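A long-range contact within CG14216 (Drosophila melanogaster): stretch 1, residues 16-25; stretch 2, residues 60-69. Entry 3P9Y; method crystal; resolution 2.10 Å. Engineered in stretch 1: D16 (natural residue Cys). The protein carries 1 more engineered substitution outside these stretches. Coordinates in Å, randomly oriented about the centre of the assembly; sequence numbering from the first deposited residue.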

ATOM      1  N   ASP A  16       3.221   0.874   2.173  1.00 16.83           N
ATOM      2  CA  ASP A  16       4.006  -0.098   2.924  1.00 17.13           C
ATOM      3  C   ASP A  16       5.416   0.468   3.076  1.00 18.57           C
ATOM      4  O   ASP A  16       5.589   1.684   3.132  1.00 19.35           O
ATOM      5  N   SER A  17       6.423  -0.394   3.123  1.00 18.80           N
ATOM      6  CA  SER A  17       7.794   0.078   3.272  1.00 21.38           C
ATOM      7  C   SER A  17       8.512   0.299   1.940  1.00 21.10           C
ATOM      8  O   SER A  17       9.001   1.396   1.674  1.00 22.01           O
ATOM      9  N   SER A  18       8.571  -0.731   1.099  1.00 20.56           N
ATOM     10  CA  SER A  18       9.373  -0.664  -0.121  1.00 21.67           C
ATOM     11  C   SER A  18       8.538  -0.499  -1.387  1.00 20.53           C
ATOM     12  O   SER A  18       9.086  -0.416  -2.485  1.00 21.07           O
ATOM     13  N   ASN A  19       7.218  -0.445  -1.224  1.00 19.91           N
ATOM     14  CA  ASN A  19       6.283  -0.352  -2.343  1.00 18.97           C
ATOM     15  C   ASN A  19       6.526  -1.492  -3.328  1.00 18.69           C
ATOM     16  O   ASN A  19       6.569  -1.286  -4.543  1.00 19.76           O
ATOM     17  N   MET A  20       6.676  -2.694  -2.778  1.00 18.44           N
ATOM     18  CA  MET A  20       7.039  -3.884  -3.547  1.00 19.32           C
ATOM     19  C   MET A  20       6.000  -4.992  -3.428  1.00 18.92           C
ATOM     20  O   MET A  20       5.508  -5.496  -4.431  1.00 18.51           O
ATOM     21  N   ASN A  21       5.687  -5.388  -2.199  1.00 17.96           N
ATOM     22  CA  ASN A  21       4.824  -6.539  -1.971  1.00 18.66           C
ATOM     23  C   ASN A  21       3.415  -6.143  -1.546  1.00 17.98           C
ATOM     24  O   ASN A  21       2.492  -6.164  -2.354  1.00 17.25           O
ATOM     25  N   ARG A  22       3.261  -5.779  -0.278  1.00 17.52           N
ATOM     26  CA  ARG A  22       1.938  -5.582   0.315  1.00 16.55           C
ATOM     27  C   ARG A  22       1.122  -4.472  -0.349  1.00 15.43           C
ATOM     28  O   ARG A  22      -0.063  -4.656  -0.629  1.00 15.17           O
ATOM     29  N   SER A  23       1.739  -3.321  -0.599  1.00 15.20           N
ATOM     30  CA  SER A  23       1.012  -2.199  -1.188  1.00 15.62           C
ATOM     31  C   SER A  23       0.629  -2.488  -2.634  1.00 15.42           C
ATOM     32  O   SER A  23      -0.387  -2.006  -3.119  1.00 15.15           O
ATOM     33  N   MET A  24       1.442  -3.273  -3.324  1.00 15.98           N
ATOM     34  CA  MET A  24       1.205  -3.542  -4.738  1.00 16.46           C
ATOM     35  C   MET A  24       0.135  -4.609  -4.940  1.00 16.03           C
ATOM     36  O   MET A  24      -0.626  -4.556  -5.897  1.00 15.56           O
ATOM     37  N   GLU A  25       0.082  -5.574  -4.035  1.00 15.66           N
ATOM     38  CA  GLU A  25      -0.979  -6.564  -4.043  1.00 16.35           C
ATOM     39  C   GLU A  25      -2.314  -5.852  -3.818  1.00 16.85           C
ATOM     40  O   GLU A  25      -3.297  -6.107  -4.523  1.00 15.75           O
ATOM     41  N   GLU A  60      17.304   2.408  -4.985  1.00 30.57           N
ATOM     42  CA  GLU A  60      16.721   3.701  -4.673  1.00 33.18           C
ATOM     43  C   GLU A  60      15.297   3.729  -5.204  1.00 31.31           C
ATOM     44  O   GLU A  60      14.987   3.053  -6.182  1.00 30.84           O
ATOM     45  N   PHE A  61      14.428   4.499  -4.561  1.00 29.20           N
ATOM     46  CA  PHE A  61      13.103   4.719  -5.106  1.00 26.88           C
ATOM     47  C   PHE A  61      13.279   5.414  -6.446  1.00 29.16           C
ATOM     48  O   PHE A  61      14.148   6.271  -6.592  1.00 30.54           O
ATOM     49  N   GLY A  62      12.474   5.030  -7.430  1.00 27.32           N
ATOM     50  CA  GLY A  62      12.627   5.556  -8.772  1.00 28.05           C
ATOM     51  C   GLY A  62      13.263   4.555  -9.719  1.00 27.63           C
ATOM     52  O   GLY A  62      13.129   4.683 -10.931  1.00 31.10           O
ATOM     53  N   THR A  63      13.966   3.566  -9.174  1.00 27.64           N
ATOM     54  CA  THR A  63      14.486   2.468  -9.981  1.00 28.61           C
ATOM     55  C   THR A  63      13.309   1.694 -10.567  1.00 27.74           C
ATOM     56  O   THR A  63      12.472   1.186  -9.828  1.00 28.00           O
ATOM     57  N   LYS A  64      13.238   1.612 -11.891  1.00 28.07           N
ATOM     58  CA  LYS A  64      12.163   0.882 -12.553  1.00 28.51           C
ATOM     59  C   LYS A  64      12.099  -0.565 -12.069  1.00 28.27           C
ATOM     60  O   LYS A  64      13.132  -1.201 -11.859  1.00 29.02           O
ATOM     61  N   TYR A  65      10.886  -1.081 -11.893  1.00 27.38           N
ATOM     62  CA  TYR A  65      10.706  -2.482 -11.531  1.00 27.65           C
ATOM     63  C   TYR A  65      11.372  -3.366 -12.577  1.00 29.06           C
ATOM     64  O   TYR A  65      11.910  -4.421 -12.261  1.00 27.35           O
ATOM     65  N   GLU A  66      11.327  -2.927 -13.828  1.00 30.92           N
ATOM     66  CA  GLU A  66      11.888  -3.698 -14.928  1.00 34.61           C
ATOM     67  C   GLU A  66      13.402  -3.850 -14.776  1.00 33.90           C
ATOM     68  O   GLU A  66      13.959  -4.904 -15.077  1.00 33.92           O
ATOM     69  N   ASP A  67      14.061  -2.795 -14.307  1.00 30.79           N
ATOM     70  CA  ASP A  67      15.507  -2.828 -14.127  1.00 33.06           C
ATOM     71  C   ASP A  67      15.903  -3.676 -12.924  1.00 32.96           C
ATOM     72  O   ASP A  67      16.925  -4.355 -12.951  1.00 33.43           O
ATOM     73  N   ILE A  68      15.101  -3.636 -11.868  1.00 31.86           N
ATOM     74  CA  ILE A  68      15.352  -4.484 -10.710  1.00 30.78           C
ATOM     75  C   ILE A  68      15.184  -5.940 -11.124  1.00 31.17           C
ATOM     76  O   ILE A  68      15.946  -6.806 -10.705  1.00 32.14           O
ATOM     77  N   TYR A  69      14.184  -6.189 -11.964  1.00 30.60           N
ATOM     78  CA  TYR A  69      13.914  -7.518 -12.504  1.00 32.15           C
ATOM     79  C   TYR A  69      15.124  -8.056 -13.264  1.00 34.17           C
ATOM     80  O   TYR A  69      15.561  -9.181 -13.036  1.00 33.62           O
TER

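The contact is small, 316 Å² summed over both sides, and Y65 is its centre. In the first turn of its helix, Y65 has a CA-to-CB bond directed toward stretch 1, and chi1 near m (-68°) with chi2 at -67° carries the ring across the gap. The phenol then does two jobs. Its OH donates a hydrogen bond to a backbone carbonyl, Y65 OH to N19 O at 2.7 Å, while its carbons meet two methionines. Tying the tyrosine to a main-chain oxygen anchors the ring to the loop itself.

M20 covers one part of that ring's edge. Its CA-to-CB bond runs sideways, so the reach comes from the rest of the chain: chi1 at -95°, between wells, then chi2 m and chi3 t. This brings M20 CE to 3.5 Å from Y65 CD1 and 3.6 Å from I68 CD1, resting the methyl against two side chains about one helical turn apart. I68, chi1 m and chi2 t, extends its CD1 to meet it. The sulfur also lies at the ring edge, M20 SD standing 5.1 Å from the Y65 ring centroid. The CA-to-CB bond of M24 points toward stretch 2, and the chain folds with all three chi angles m, placing M24 CE 3.7 Å from Y65 OH.

F61 makes a second, looser patch. Its CA-to-CB bond is sideways, but chi1 m (-81°) and chi2 near -90° swing the ring to the loop, where F61 CZ approaches S17 O at 3.6 Å. N19 CB also lies at this ring's edge, 4.3 Å from F61 CE1.

The loop presenting N19 O is braced from within. The engineered D16, chi1 p, accepts from N19 N through OD1 at 2.7 Å and from S23 N through OD2 at 2.9 Å, linking the loop to the helix start.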

ATOM      1  CB  ASP A  16       4.020  -1.455   2.208  1.00 16.85           C
ATOM      2  CG  ASP A  16       4.563  -1.360   0.797  1.00 18.00           C
ATOM      3  OD1 ASP A  16       5.173  -0.326   0.472  1.00 17.04           O
ATOM      4  OD2 ASP A  16       4.373  -2.311   0.006  1.00 17.81           O
ATOM      5  CB  SER A  17       8.599  -0.884   4.143  1.00 22.16           C
ATOM      6  OG  SER A  17       9.863  -0.324   4.451  1.00 25.69           O
ATOM      7  CB  SER A  18      10.247  -1.916  -0.246  1.00 23.28           C
ATOM      8  OG  SER A  18      11.187  -1.988   0.813  1.00 25.68           O
ATOM      9  CB  ASN A  19       6.418   1.004  -3.037  1.00 19.08           C
ATOM     10  CG  ASN A  19       5.325   1.259  -4.059  1.00 19.36           C
ATOM     11  OD1 ASN A  19       4.180   0.834  -3.916  1.00 18.74           O
ATOM     12  ND2 ASN A  19       5.685   1.976  -5.095  1.00 19.09           N
ATOM     13  CB  MET A  20       8.381  -4.439  -3.064  1.00 19.33           C
ATOM     14  CG  MET A  20       9.571  -3.951  -3.861  1.00 22.72           C
ATOM     15  SD  MET A  20       9.583  -4.577  -5.555  1.00 22.38           S
ATOM     16  CE  MET A  20      10.776  -3.458  -6.275  1.00 25.45           C
ATOM     17  CB  ASN A  21       5.445  -7.458  -0.915  1.00 19.58           C
ATOM     18  CG  ASN A  21       4.610  -8.693  -0.648  1.00 19.08           C
ATOM     19  OD1 ASN A  21       3.933  -9.209  -1.539  1.00 20.92           O
ATOM     20  ND2 ASN A  21       4.660  -9.181   0.582  1.00 18.77           N
ATOM     21  CB  ARG A  22       2.082  -5.316   1.817  1.00 17.46           C
ATOM     22  CG  ARG A  22       2.535  -6.539   2.621  1.00 17.25           C
ATOM     23  CD  ARG A  22       3.013  -6.155   4.028  1.00 18.17           C
ATOM     24  NE  ARG A  22       4.196  -5.295   3.985  1.00 18.10           N
ATOM     25  CZ  ARG A  22       4.749  -4.714   5.048  1.00 18.48           C
ATOM     26  NH1 ARG A  22       4.230  -4.890   6.254  1.00 18.77           N
ATOM     27  NH2 ARG A  22       5.825  -3.957   4.900  1.00 18.59           N
ATOM     28  CB  SER A  23       1.836  -0.912  -1.132  1.00 16.16           C
ATOM     29  OG  SER A  23       2.907  -0.942  -2.060  1.00 17.37           O
ATOM     30  CB  MET A  24       2.510  -3.942  -5.424  1.00 17.64           C
ATOM     31  CG  MET A  24       3.501  -2.792  -5.501  1.00 18.06           C
ATOM     32  SD  MET A  24       2.800  -1.371  -6.367  1.00 18.59           S
ATOM     33  CE  MET A  24       3.088  -1.857  -8.069  1.00 19.53           C
ATOM     34  CB  GLU A  25      -0.731  -7.591  -2.943  1.00 17.01           C
ATOM     35  CG  GLU A  25      -1.526  -8.863  -3.083  1.00 20.45           C
ATOM     36  CD  GLU A  25      -1.053  -9.714  -4.243  1.00 21.40           C
ATOM     37  OE1 GLU A  25      -1.844  -9.904  -5.183  1.00 23.47           O
ATOM     38  OE2 GLU A  25       0.109 -10.179  -4.225  1.00 22.61           O
ATOM     39  CB  GLU A  60      17.532   4.826  -5.324  1.00 34.26           C
ATOM     40  CG  GLU A  60      18.968   4.943  -4.817  1.00 38.11           C
ATOM     41  CD  GLU A  60      19.050   5.452  -3.388  1.00 44.30           C
ATOM     42  OE1 GLU A  60      18.234   6.322  -3.010  1.00 42.81           O
ATOM     43  OE2 GLU A  60      19.939   4.985  -2.644  1.00 50.98           O
ATOM     44  CB  PHE A  61      12.253   5.557  -4.153  1.00 26.19           C
ATOM     45  CG  PHE A  61      11.639   4.759  -3.040  1.00 25.51           C
ATOM     46  CD1 PHE A  61      10.388   4.180  -3.195  1.00 23.89           C
ATOM     47  CD2 PHE A  61      12.313   4.577  -1.846  1.00 26.37           C
ATOM     48  CE1 PHE A  61       9.818   3.443  -2.176  1.00 23.39           C
ATOM     49  CE2 PHE A  61      11.754   3.840  -0.823  1.00 26.44           C
ATOM     50  CZ  PHE A  61      10.502   3.270  -0.987  1.00 24.46           C
ATOM     51  CB  THR A  63      15.340   1.487  -9.145  1.00 29.12           C
ATOM     52  OG1 THR A  63      16.356   2.201  -8.429  1.00 32.58           O
ATOM     53  CG2 THR A  63      16.000   0.447 -10.041  1.00 28.77           C
ATOM     54  CB  LYS A  64      12.361   0.895 -14.067  1.00 31.89           C
ATOM     55  CG  LYS A  64      12.257   2.262 -14.717  1.00 36.77           C
ATOM     56  CD  LYS A  64      12.433   2.136 -16.227  1.00 44.62           C
ATOM     57  CE  LYS A  64      12.605   3.484 -16.898  1.00 54.63           C
ATOM     58  NZ  LYS A  64      12.917   3.344 -18.347  1.00 59.69           N
ATOM     59  CB  TYR A  65       9.220  -2.844 -11.445  1.00 25.56           C
ATOM     60  CG  TYR A  65       8.472  -2.199 -10.298  1.00 23.39           C
ATOM     61  CD1 TYR A  65       8.749  -2.540  -8.979  1.00 22.47           C
ATOM     62  CD2 TYR A  65       7.476  -1.263 -10.537  1.00 22.41           C
ATOM     63  CE1 TYR A  65       8.059  -1.955  -7.928  1.00 21.63           C
ATOM     64  CE2 TYR A  65       6.782  -0.673  -9.495  1.00 22.04           C
ATOM     65  CZ  TYR A  65       7.078  -1.024  -8.191  1.00 20.77           C
ATOM     66  OH  TYR A  65       6.386  -0.439  -7.152  1.00 21.57           O
ATOM     67  CB  GLU A  66      11.557  -3.033 -16.264  1.00 36.91           C
ATOM     68  CG  GLU A  66      12.113  -3.771 -17.468  1.00 46.61           C
ATOM     69  CD  GLU A  66      11.758  -3.100 -18.780  1.00 56.95           C
ATOM     70  OE1 GLU A  66      11.144  -2.012 -18.746  1.00 53.35           O
ATOM     71  OE2 GLU A  66      12.093  -3.664 -19.845  1.00 68.55           O
ATOM     72  CB  ASP A  67      16.064  -1.414 -13.981  1.00 32.86           C
ATOM     73  CG  ASP A  67      16.051  -0.652 -15.287  1.00 34.00           C
ATOM     74  OD1 ASP A  67      15.948  -1.305 -16.345  1.00 35.71           O
ATOM     75  OD2 ASP A  67      16.143   0.592 -15.258  1.00 35.62           O
ATOM     76  CB  ILE A  68      14.401  -4.147  -9.547  1.00 29.83           C
ATOM     77  CG1 ILE A  68      14.641  -2.707  -9.080  1.00 29.33           C
ATOM     78  CG2 ILE A  68      14.596  -5.128  -8.399  1.00 29.17           C
ATOM     79  CD1 ILE A  68      13.673  -2.229  -8.022  1.00 28.63           C
ATOM     80  CB  TYR A  69      12.713  -7.450 -13.447  1.00 30.68           C
ATOM     81  CG  TYR A  69      12.279  -8.782 -14.013  1.00 31.81           C
ATOM     82  CD1 TYR A  69      11.147  -9.425 -13.531  1.00 31.24           C
ATOM     83  CD2 TYR A  69      12.991  -9.394 -15.038  1.00 35.08           C
ATOM     84  CE1 TYR A  69      10.738 -10.639 -14.047  1.00 31.83           C
ATOM     85  CE2 TYR A  69      12.590 -10.614 -15.562  1.00 33.44           C
ATOM     86  CZ  TYR A  69      11.460 -11.229 -15.062  1.00 33.71           C
ATOM     87  OH  TYR A  69      11.045 -12.442 -15.571  1.00 34.59           O
TER